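PDB 3R4S: botulinum neurotoxin type C1 from Clostridium botulinum, which probably binds neuronal gangliosides through its receptor-binding region, the cell-entry part of a neurotoxin whose zinc protease cleaves proteins of synaptic vesicle fusion. Local coordinates for residues E336-I341 and V405-Q410; P142-W147 and N363-A368. All blocks are in the same frame, centred on the assembly; numbering follows the deposited sequence.

Contact 1. Residues E336-I341 and V405-Q410; sequences EDIYAI and VPTVKQ
Four backbone hydrogen bonds establish the pairing of 336-341 with 405-410. Y339 and V408 form an antiparallel hydrogen-bonded pair in which Y339 N gives to V408 O at 2.9 Å and V408 N to Y339 O at 2.7 Å, both in the carbonyl plane. Q410 N reaches D337 O at 172°, almost straight. At the other end the bond from I341 N to P406 O is equally straight, yet its donor stands 40° above the carbonyl plane, off the lone pair.

Apolar contacts form beside this ladder. Next to I338, the K409 chain, bent at chi2, lays CD only 3.4 Å from I338 CD1, a tight carbon pair. V408 shares the sheet face of Y339, and I341 is directed at the partner strand; the I341 and V408 side chains cross at about a right angle, with I341 CG1 3.7 Å from V408 CG2. M323 of the neighbouring strand touches both Y339 and V408.

Across the segments the polar ends meet through water. Within 405-410, the second bend of K409, at chi4, turns NZ back onto Q410 O (2.8 Å). A water accepting from K409 NZ donates to D337 OD2, so these opposite charges are bridged without direct contact. Another water joins Y339 OH to Q410 OE1, whose amide plane stands 77° from the ring. The arrangement is an antiparallel strand pair of the beta-trefoil, the fold of the C-terminal receptor-binding domain.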
ATOM      1  N   GLU A 336     -33.497  -9.021  -3.122  1.00 42.02           N
ATOM      2  CA  GLU A 336     -34.156  -8.218  -2.098  1.00 44.97           C
ATOM      3  C   GLU A 336     -33.204  -7.179  -1.490  1.00 33.19           C
ATOM      4  O   GLU A 336     -32.115  -7.515  -1.035  1.00 31.58           O
ATOM      5  CB  GLU A 336     -34.746  -9.121  -1.003  1.00 51.38           C
ATOM      6  CG  GLU A 336     -35.708  -8.402  -0.047  1.00 57.27           C
ATOM      7  CD  GLU A 336     -36.262  -9.314   1.054  1.00 70.97           C
ATOM      8  OE1 GLU A 336     -36.102 -10.554   0.953  1.00 71.39           O
ATOM      9  OE2 GLU A 336     -36.864  -8.784   2.019  1.00 66.25           O
ATOM     10  N   ASP A 337     -33.634  -5.922  -1.498  1.00 32.44           N
ATOM     11  CA  ASP A 337     -32.868  -4.809  -0.946  1.00 34.27           C
ATOM     12  C   ASP A 337     -31.585  -4.501  -1.718  1.00 33.01           C
ATOM     13  O   ASP A 337     -30.717  -3.786  -1.208  1.00 29.32           O
ATOM     14  CB  ASP A 337     -32.552  -5.044   0.535  1.00 33.28           C
ATOM     15  CG  ASP A 337     -33.801  -5.125   1.389  1.00 33.68           C
ATOM     16  OD1 ASP A 337     -34.622  -4.189   1.324  1.00 34.21           O
ATOM     17  OD2 ASP A 337     -33.962  -6.129   2.116  1.00 36.40           O
ATOM     18  N   ILE A 338     -31.469  -5.039  -2.932  1.00 26.87           N
ATOM     19  CA  ILE A 338     -30.337  -4.746  -3.809  1.00 27.39           C
ATOM     20  C   ILE A 338     -30.693  -3.636  -4.800  1.00 30.95           C
ATOM     21  O   ILE A 338     -31.701  -3.732  -5.499  1.00 26.77           O
ATOM     22  CB  ILE A 338     -29.925  -5.977  -4.629  1.00 28.76           C
ATOM     23  CG1 ILE A 338     -29.588  -7.160  -3.723  1.00 29.74           C
ATOM     24  CG2 ILE A 338     -28.716  -5.646  -5.505  1.00 28.04           C
ATOM     25  CD1 ILE A 338     -28.321  -6.938  -2.903  1.00 31.66           C
ATOM     26  N   TYR A 339     -29.873  -2.589  -4.863  1.00 27.13           N
ATOM     27  CA  TYR A 339     -30.096  -1.491  -5.809  1.00 24.54           C
ATOM     28  C   TYR A 339     -28.848  -1.220  -6.625  1.00 27.15           C
ATOM     29  O   TYR A 339     -27.733  -1.259  -6.104  1.00 23.34           O
ATOM     30  CB  TYR A 339     -30.491  -0.211  -5.084  1.00 26.43           C
ATOM     31  CG  TYR A 339     -31.685  -0.381  -4.193  1.00 30.61           C
ATOM     32  CD1 TYR A 339     -32.957  -0.053  -4.639  1.00 36.58           C
ATOM     33  CD2 TYR A 339     -31.545  -0.882  -2.904  1.00 32.89           C
ATOM     34  CE1 TYR A 339     -34.059  -0.207  -3.823  1.00 40.74           C
ATOM     35  CE2 TYR A 339     -32.640  -1.042  -2.080  1.00 36.11           C
ATOM     36  CZ  TYR A 339     -33.894  -0.702  -2.545  1.00 42.61           C
ATOM     37  OH  TYR A 339     -34.992  -0.862  -1.733  1.00 48.36           O
ATOM     38  N   ALA A 340     -29.032  -0.948  -7.911  1.00 24.46           N
ATOM     39  CA  ALA A 340     -27.913  -0.623  -8.773  1.00 23.58           C
ATOM     40  C   ALA A 340     -27.377   0.764  -8.441  1.00 22.88           C
ATOM     41  O   ALA A 340     -28.139   1.655  -8.063  1.00 21.48           O
ATOM     42  CB  ALA A 340     -28.336  -0.704 -10.257  1.00 25.12           C
ATOM     43  N   ILE A 341     -26.062   0.937  -8.574  1.00 20.70           N
ATOM     44  CA  ILE A 341     -25.472   2.269  -8.595  1.00 21.70           C
ATOM     45  C   ILE A 341     -25.302   2.683 -10.050  1.00 22.40           C
ATOM     46  O   ILE A 341     -24.706   1.964 -10.850  1.00 20.12           O
ATOM     47  CB  ILE A 341     -24.111   2.318  -7.868  1.00 20.43           C
ATOM     48  CG1 ILE A 341     -24.299   2.011  -6.373  1.00 18.72           C
ATOM     49  CG2 ILE A 341     -23.459   3.680  -8.076  1.00 18.10           C
ATOM     50  CD1 ILE A 341     -22.997   1.854  -5.579  1.00 22.05           C
ATOM     51  N   VAL A 405     -22.208  -5.146 -12.202  1.00 18.94           N
ATOM     52  CA  VAL A 405     -22.533  -3.761 -11.873  1.00 17.77           C
ATOM     53  C   VAL A 405     -22.289  -3.467 -10.394  1.00 22.47           C
ATOM     54  O   VAL A 405     -22.382  -4.372  -9.566  1.00 21.19           O
ATOM     55  CB  VAL A 405     -24.017  -3.455 -12.184  1.00 23.03           C
ATOM     56  CG1 VAL A 405     -24.308  -3.708 -13.659  1.00 19.37           C
ATOM     57  CG2 VAL A 405     -24.954  -4.308 -11.309  1.00 17.35           C
ATOM     58  N   PRO A 406     -21.972  -2.199 -10.056  1.00 22.07           N
ATOM     59  CA  PRO A 406     -21.881  -1.863  -8.635  1.00 19.32           C
ATOM     60  C   PRO A 406     -23.275  -1.780  -8.042  1.00 21.81           C
ATOM     61  O   PRO A 406     -24.233  -1.394  -8.732  1.00 22.80           O
ATOM     62  CB  PRO A 406     -21.209  -0.482  -8.644  1.00 22.57           C
ATOM     63  CG  PRO A 406     -21.665   0.140  -9.920  1.00 22.17           C
ATOM     64  CD  PRO A 406     -21.767  -1.017 -10.919  1.00 23.68           C
ATOM     65  N   THR A 407     -23.403  -2.160  -6.776  1.00 19.54           N
ATOM     66  CA  THR A 407     -24.706  -2.157  -6.114  1.00 20.69           C
ATOM     67  C   THR A 407     -24.623  -1.605  -4.703  1.00 22.76           C
ATOM     68  O   THR A 407     -23.527  -1.472  -4.129  1.00 23.61           O
ATOM     69  CB  THR A 407     -25.274  -3.585  -5.968  1.00 23.07           C
ATOM     70  OG1 THR A 407     -24.380  -4.369  -5.162  1.00 23.42           O
ATOM     71  CG2 THR A 407     -25.462  -4.256  -7.336  1.00 23.21           C
ATOM     72  N   VAL A 408     -25.794  -1.291  -4.155  1.00 21.55           N
ATOM     73  CA  VAL A 408     -25.965  -1.055  -2.727  1.00 19.79           C
ATOM     74  C   VAL A 408     -26.880  -2.147  -2.193  1.00 24.76           C
ATOM     75  O   VAL A 408     -27.945  -2.400  -2.753  1.00 24.71           O
ATOM     76  CB  VAL A 408     -26.613   0.312  -2.432  1.00 23.85           C
ATOM     77  CG1 VAL A 408     -26.890   0.465  -0.929  1.00 20.90           C
ATOM     78  CG2 VAL A 408     -25.726   1.455  -2.951  1.00 20.01           C
ATOM     79  N   LYS A 409     -26.442  -2.815  -1.134  1.00 20.79           N
ATOM     80  CA  LYS A 409     -27.271  -3.758  -0.402  1.00 21.67           C
ATOM     81  C   LYS A 409     -27.789  -3.043   0.839  1.00 25.37           C
ATOM     82  O   LYS A 409     -27.006  -2.651   1.706  1.00 24.48           O
ATOM     83  CB  LYS A 409     -26.433  -4.972   0.012  1.00 23.56           C
ATOM     84  CG  LYS A 409     -27.108  -5.916   1.006  1.00 24.76           C
ATOM     85  CD  LYS A 409     -28.446  -6.397   0.480  1.00 29.46           C
ATOM     86  CE  LYS A 409     -28.961  -7.610   1.258  1.00 35.04           C
ATOM     87  NZ  LYS A 409     -29.197  -7.281   2.685  1.00 31.62           N
ATOM     88  N   GLN A 410     -29.101  -2.849   0.916  1.00 24.63           N
ATOM     89  CA  GLN A 410     -29.710  -2.283   2.114  1.00 24.98           C
ATOM     90  C   GLN A 410     -30.315  -3.403   2.972  1.00 25.16           C
ATOM     91  O   GLN A 410     -29.775  -4.518   3.008  1.00 23.86           O
ATOM     92  CB  GLN A 410     -30.721  -1.181   1.758  1.00 24.60           C
ATOM     93  CG  GLN A 410     -30.082  -0.026   0.978  1.00 24.62           C
ATOM     94  CD  GLN A 410     -30.926   1.236   0.952  1.00 31.06           C
ATOM     95  OE1 GLN A 410     -32.132   1.194   0.707  1.00 32.13           O
ATOM     96  NE2 GLN A 410     -30.289   2.369   1.188  1.00 29.29           N
TER
HETATM   97  O   HOH W   1     -32.175  -8.071   2.738  1.00 43.81           O
HETATM   98  O   HOH W   2     -34.297  -0.548   1.049  1.00 41.43           O

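Contact 2. Residues P142-W147 and N363-A368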
ATOM      1  N   PRO A 142       0.117  -5.524 -12.437  1.00 28.75           N
ATOM      2  CA  PRO A 142       0.660  -4.172 -12.625  1.00 29.06           C
ATOM      3  C   PRO A 142       1.892  -3.908 -11.752  1.00 30.62           C
ATOM      4  O   PRO A 142       2.459  -2.824 -11.831  1.00 32.72           O
ATOM      5  CB  PRO A 142      -0.488  -3.262 -12.169  1.00 31.24           C
ATOM      6  CG  PRO A 142      -1.696  -4.157 -12.045  1.00 32.40           C
ATOM      7  CD  PRO A 142      -1.181  -5.512 -11.746  1.00 26.99           C
ATOM      8  N   GLY A 143       2.286  -4.877 -10.926  1.00 27.38           N
ATOM      9  CA  GLY A 143       3.428  -4.723 -10.029  1.00 30.32           C
ATOM     10  C   GLY A 143       2.996  -4.475  -8.591  1.00 28.22           C
ATOM     11  O   GLY A 143       1.926  -3.914  -8.358  1.00 23.16           O
ATOM     12  N   TYR A 144       3.812  -4.886  -7.620  1.00 24.77           N
ATOM     13  CA  TYR A 144       3.468  -4.654  -6.217  1.00 22.72           C
ATOM     14  C   TYR A 144       3.989  -3.276  -5.825  1.00 24.67           C
ATOM     15  O   TYR A 144       4.998  -3.152  -5.138  1.00 22.92           O
ATOM     16  CB  TYR A 144       4.042  -5.757  -5.314  1.00 23.28           C
ATOM     17  CG  TYR A 144       3.476  -5.792  -3.897  1.00 22.70           C
ATOM     18  CD1 TYR A 144       2.304  -6.484  -3.609  1.00 24.88           C
ATOM     19  CD2 TYR A 144       4.127  -5.150  -2.849  1.00 28.41           C
ATOM     20  CE1 TYR A 144       1.792  -6.527  -2.317  1.00 25.82           C
ATOM     21  CE2 TYR A 144       3.622  -5.186  -1.549  1.00 24.70           C
ATOM     22  CZ  TYR A 144       2.454  -5.874  -1.290  1.00 30.09           C
ATOM     23  OH  TYR A 144       1.950  -5.897   0.001  1.00 31.81           O
ATOM     24  N   ASN A 145       3.304  -2.241  -6.294  1.00 20.48           N
ATOM     25  CA  ASN A 145       3.813  -0.883  -6.195  1.00 19.44           C
ATOM     26  C   ASN A 145       3.333  -0.117  -4.969  1.00 20.73           C
ATOM     27  O   ASN A 145       3.248   1.112  -4.991  1.00 23.31           O
ATOM     28  CB  ASN A 145       3.439  -0.126  -7.461  1.00 21.34           C
ATOM     29  CG  ASN A 145       3.725  -0.930  -8.710  1.00 28.63           C
ATOM     30  OD1 ASN A 145       4.759  -1.600  -8.809  1.00 23.67           O
ATOM     31  ND2 ASN A 145       2.809  -0.877  -9.670  1.00 26.42           N
ATOM     32  N   LYS A 146       3.031  -0.839  -3.896  1.00 20.18           N
ATOM     33  CA  LYS A 146       2.440  -0.213  -2.724  1.00 20.25           C
ATOM     34  C   LYS A 146       3.379  -0.136  -1.523  1.00 20.49           C
ATOM     35  O   LYS A 146       4.307  -0.930  -1.381  1.00 19.82           O
ATOM     36  CB  LYS A 146       1.157  -0.943  -2.338  1.00 20.26           C
ATOM     37  CG  LYS A 146       1.368  -2.350  -1.847  1.00 26.17           C
ATOM     38  CD  LYS A 146       0.028  -3.118  -1.839  1.00 29.61           C
ATOM     39  CE  LYS A 146      -0.471  -3.395  -3.259  1.00 26.50           C
ATOM     40  NZ  LYS A 146      -1.734  -4.217  -3.285  1.00 25.41           N
ATOM     41  N   TRP A 147       3.135   0.848  -0.668  1.00 19.73           N
ATOM     42  CA  TRP A 147       3.861   0.942   0.589  1.00 20.98           C
ATOM     43  C   TRP A 147       3.650  -0.337   1.387  1.00 19.81           C
ATOM     44  O   TRP A 147       2.525  -0.842   1.470  1.00 19.91           O
ATOM     45  CB  TRP A 147       3.341   2.119   1.409  1.00 18.94           C
ATOM     46  CG  TRP A 147       3.921   3.445   1.032  1.00 19.06           C
ATOM     47  CD1 TRP A 147       3.295   4.462   0.358  1.00 19.21           C
ATOM     48  CD2 TRP A 147       5.244   3.914   1.334  1.00 16.98           C
ATOM     49  NE1 TRP A 147       4.155   5.536   0.214  1.00 18.05           N
ATOM     50  CE2 TRP A 147       5.353   5.228   0.815  1.00 18.90           C
ATOM     51  CE3 TRP A 147       6.346   3.350   1.994  1.00 16.93           C
ATOM     52  CZ2 TRP A 147       6.525   5.991   0.937  1.00 17.06           C
ATOM     53  CZ3 TRP A 147       7.519   4.112   2.119  1.00 19.07           C
ATOM     54  CH2 TRP A 147       7.598   5.414   1.586  1.00 17.85           C
ATOM     55  N   ASN A 363      -5.680  -4.378   4.678  1.00 24.77           N
ATOM     56  CA  ASN A 363      -5.110  -5.597   5.229  1.00 25.87           C
ATOM     57  C   ASN A 363      -3.716  -5.788   4.677  1.00 22.72           C
ATOM     58  O   ASN A 363      -3.191  -4.914   3.979  1.00 22.25           O
ATOM     59  CB  ASN A 363      -6.019  -6.816   5.006  1.00 29.22           C
ATOM     60  CG  ASN A 363      -6.126  -7.218   3.547  1.00 30.12           C
ATOM     61  OD1 ASN A 363      -5.384  -6.734   2.690  1.00 30.33           O
ATOM     62  ND2 ASN A 363      -7.052  -8.127   3.262  1.00 33.47           N
ATOM     63  N   THR A 364      -3.097  -6.911   5.000  1.00 23.24           N
ATOM     64  CA  THR A 364      -1.687  -7.068   4.693  1.00 22.03           C
ATOM     65  C   THR A 364      -1.367  -6.841   3.204  1.00 28.05           C
ATOM     66  O   THR A 364      -0.305  -6.320   2.873  1.00 29.64           O
ATOM     67  CB  THR A 364      -1.121  -8.417   5.208  1.00 28.49           C
ATOM     68  OG1 THR A 364       0.302  -8.426   5.037  1.00 30.19           O
ATOM     69  CG2 THR A 364      -1.707  -9.576   4.443  1.00 36.44           C
ATOM     70  N   TYR A 365      -2.280  -7.187   2.305  1.00 25.60           N
ATOM     71  CA  TYR A 365      -1.943  -7.116   0.878  1.00 32.24           C
ATOM     72  C   TYR A 365      -2.671  -6.065   0.034  1.00 28.04           C
ATOM     73  O   TYR A 365      -2.299  -5.852  -1.125  1.00 25.58           O
ATOM     74  CB  TYR A 365      -2.030  -8.508   0.235  1.00 38.68           C
ATOM     75  CG  TYR A 365      -1.049  -9.461   0.888  1.00 44.32           C
ATOM     76  CD1 TYR A 365       0.254  -9.036   1.172  1.00 43.82           C
ATOM     77  CD2 TYR A 365      -1.416 -10.763   1.247  1.00 42.31           C
ATOM     78  CE1 TYR A 365       1.165  -9.864   1.785  1.00 44.33           C
ATOM     79  CE2 TYR A 365      -0.501 -11.609   1.866  1.00 43.30           C
ATOM     80  CZ  TYR A 365       0.793 -11.146   2.135  1.00 49.43           C
ATOM     81  OH  TYR A 365       1.732 -11.953   2.749  1.00 49.14           O
ATOM     82  N   TYR A 366      -3.668  -5.394   0.617  1.00 25.50           N
ATOM     83  CA  TYR A 366      -4.427  -4.356  -0.094  1.00 27.78           C
ATOM     84  C   TYR A 366      -4.696  -3.141   0.791  1.00 23.72           C
ATOM     85  O   TYR A 366      -4.944  -3.290   1.992  1.00 25.09           O
ATOM     86  CB  TYR A 366      -5.794  -4.889  -0.550  1.00 21.78           C
ATOM     87  CG  TYR A 366      -5.723  -5.998  -1.562  1.00 30.36           C
ATOM     88  CD1 TYR A 366      -6.039  -7.308  -1.214  1.00 32.32           C
ATOM     89  CD2 TYR A 366      -5.340  -5.738  -2.881  1.00 32.02           C
ATOM     90  CE1 TYR A 366      -5.968  -8.338  -2.158  1.00 34.10           C
ATOM     91  CE2 TYR A 366      -5.265  -6.755  -3.827  1.00 33.33           C
ATOM     92  CZ  TYR A 366      -5.579  -8.054  -3.459  1.00 38.75           C
ATOM     93  OH  TYR A 366      -5.511  -9.064  -4.395  1.00 43.55           O
ATOM     94  N   TYR A 367      -4.687  -1.954   0.187  1.00 21.75           N
ATOM     95  CA  TYR A 367      -5.295  -0.752   0.782  1.00 18.75           C
ATOM     96  C   TYR A 367      -6.637  -0.499   0.093  1.00 22.26           C
ATOM     97  O   TYR A 367      -6.686  -0.317  -1.127  1.00 19.65           O
ATOM     98  CB  TYR A 367      -4.411   0.468   0.560  1.00 19.36           C
ATOM     99  CG  TYR A 367      -3.075   0.393   1.254  1.00 21.38           C
ATOM    100  CD1 TYR A 367      -2.928   0.805   2.579  1.00 19.26           C
ATOM    101  CD2 TYR A 367      -1.956  -0.066   0.579  1.00 23.17           C
ATOM    102  CE1 TYR A 367      -1.682   0.750   3.212  1.00 19.09           C
ATOM    103  CE2 TYR A 367      -0.726  -0.129   1.197  1.00 20.46           C
ATOM    104  CZ  TYR A 367      -0.592   0.284   2.504  1.00 18.20           C
ATOM    105  OH  TYR A 367       0.646   0.193   3.090  1.00 20.65           O
ATOM    106  N   ALA A 368      -7.719  -0.470   0.864  1.00 21.32           N
ATOM    107  CA  ALA A 368      -9.054  -0.390   0.281  1.00 18.55           C
ATOM    108  C   ALA A 368     -10.012   0.308   1.224  1.00 22.35           C
ATOM    109  O   ALA A 368      -9.596   0.925   2.201  1.00 20.53           O
ATOM    110  CB  ALA A 368      -9.561  -1.793  -0.047  1.00 15.68           C
TER
HETATM  111  O   HOH W   3      -3.743  -1.999  -2.764  1.00 18.96           O
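The interface between the two halves of the receptor-binding region, the lectin-like N-terminal part and the C-terminal beta-trefoil, is bridged here by loop 142-147 and the turn leading into strand 367-374. Their touching parts run 84° apart and the nearest CA atoms, of K146 and Y366, are 8.4 Å apart, so side chains must span the gap.

K146 does so with its ammonium end. CG takes the crowded position between backbone N and carbonyl carbon (chi1 67°) and lies over one face of the Y144 ring, offset toward its rim; a bend at chi3 then carries NZ to Y365 O, 2.8 Å away and in the carbonyl plane. A water accepts both from K146 NZ, at 3.0 Å, and from Y367 N.

Y367 reaches back the other way. Its OH donates to W147 O at 2.7 Å; the oxygen lies at the ring edge, but the hydroxyl stands 56° above the W147 carbonyl plane. Y144 OH comes to the edge of the Y365 ring, 3.8 Å from CD1. The turn before the strand is shaped by N363, whose OD1 accepts from Y365 N, an Asx turn, and from Y366 N, the two together an Asx motif. T364 CG2 sits over the centre of the Y365 ring.

Each half supplies one side-chain donor and one backbone carbonyl acceptor, so the direct bonds run in both directions, and Y365 O would be expected to help stabilise the lysine charge.

How the contacts relate
Both contacts reach the same antiparallel sheet of the C-terminal half, but their centres lie 27 Å apart and their nearest atoms about 15 Å. Contact 1 stays within that half, well away from the chain centre, and joins neighbouring strands, with buried residues at one end and water-bridged polar groups at the other. The centre of contact 2 lies about 4 Å from the centre of the chain; it joins the two halves and is likewise partly buried. The chemistry follows: regular main-chain pairing and 562 Å² of buried surface in contact 1, against 269 Å² and isolated side-chain-to-carbonyl bonds in contact 2. In contact 1 the P406 side chain is about 12 Å from the bound beta-sialic acid, the I341 side chain about 13 Å from the alpha-sialic acid.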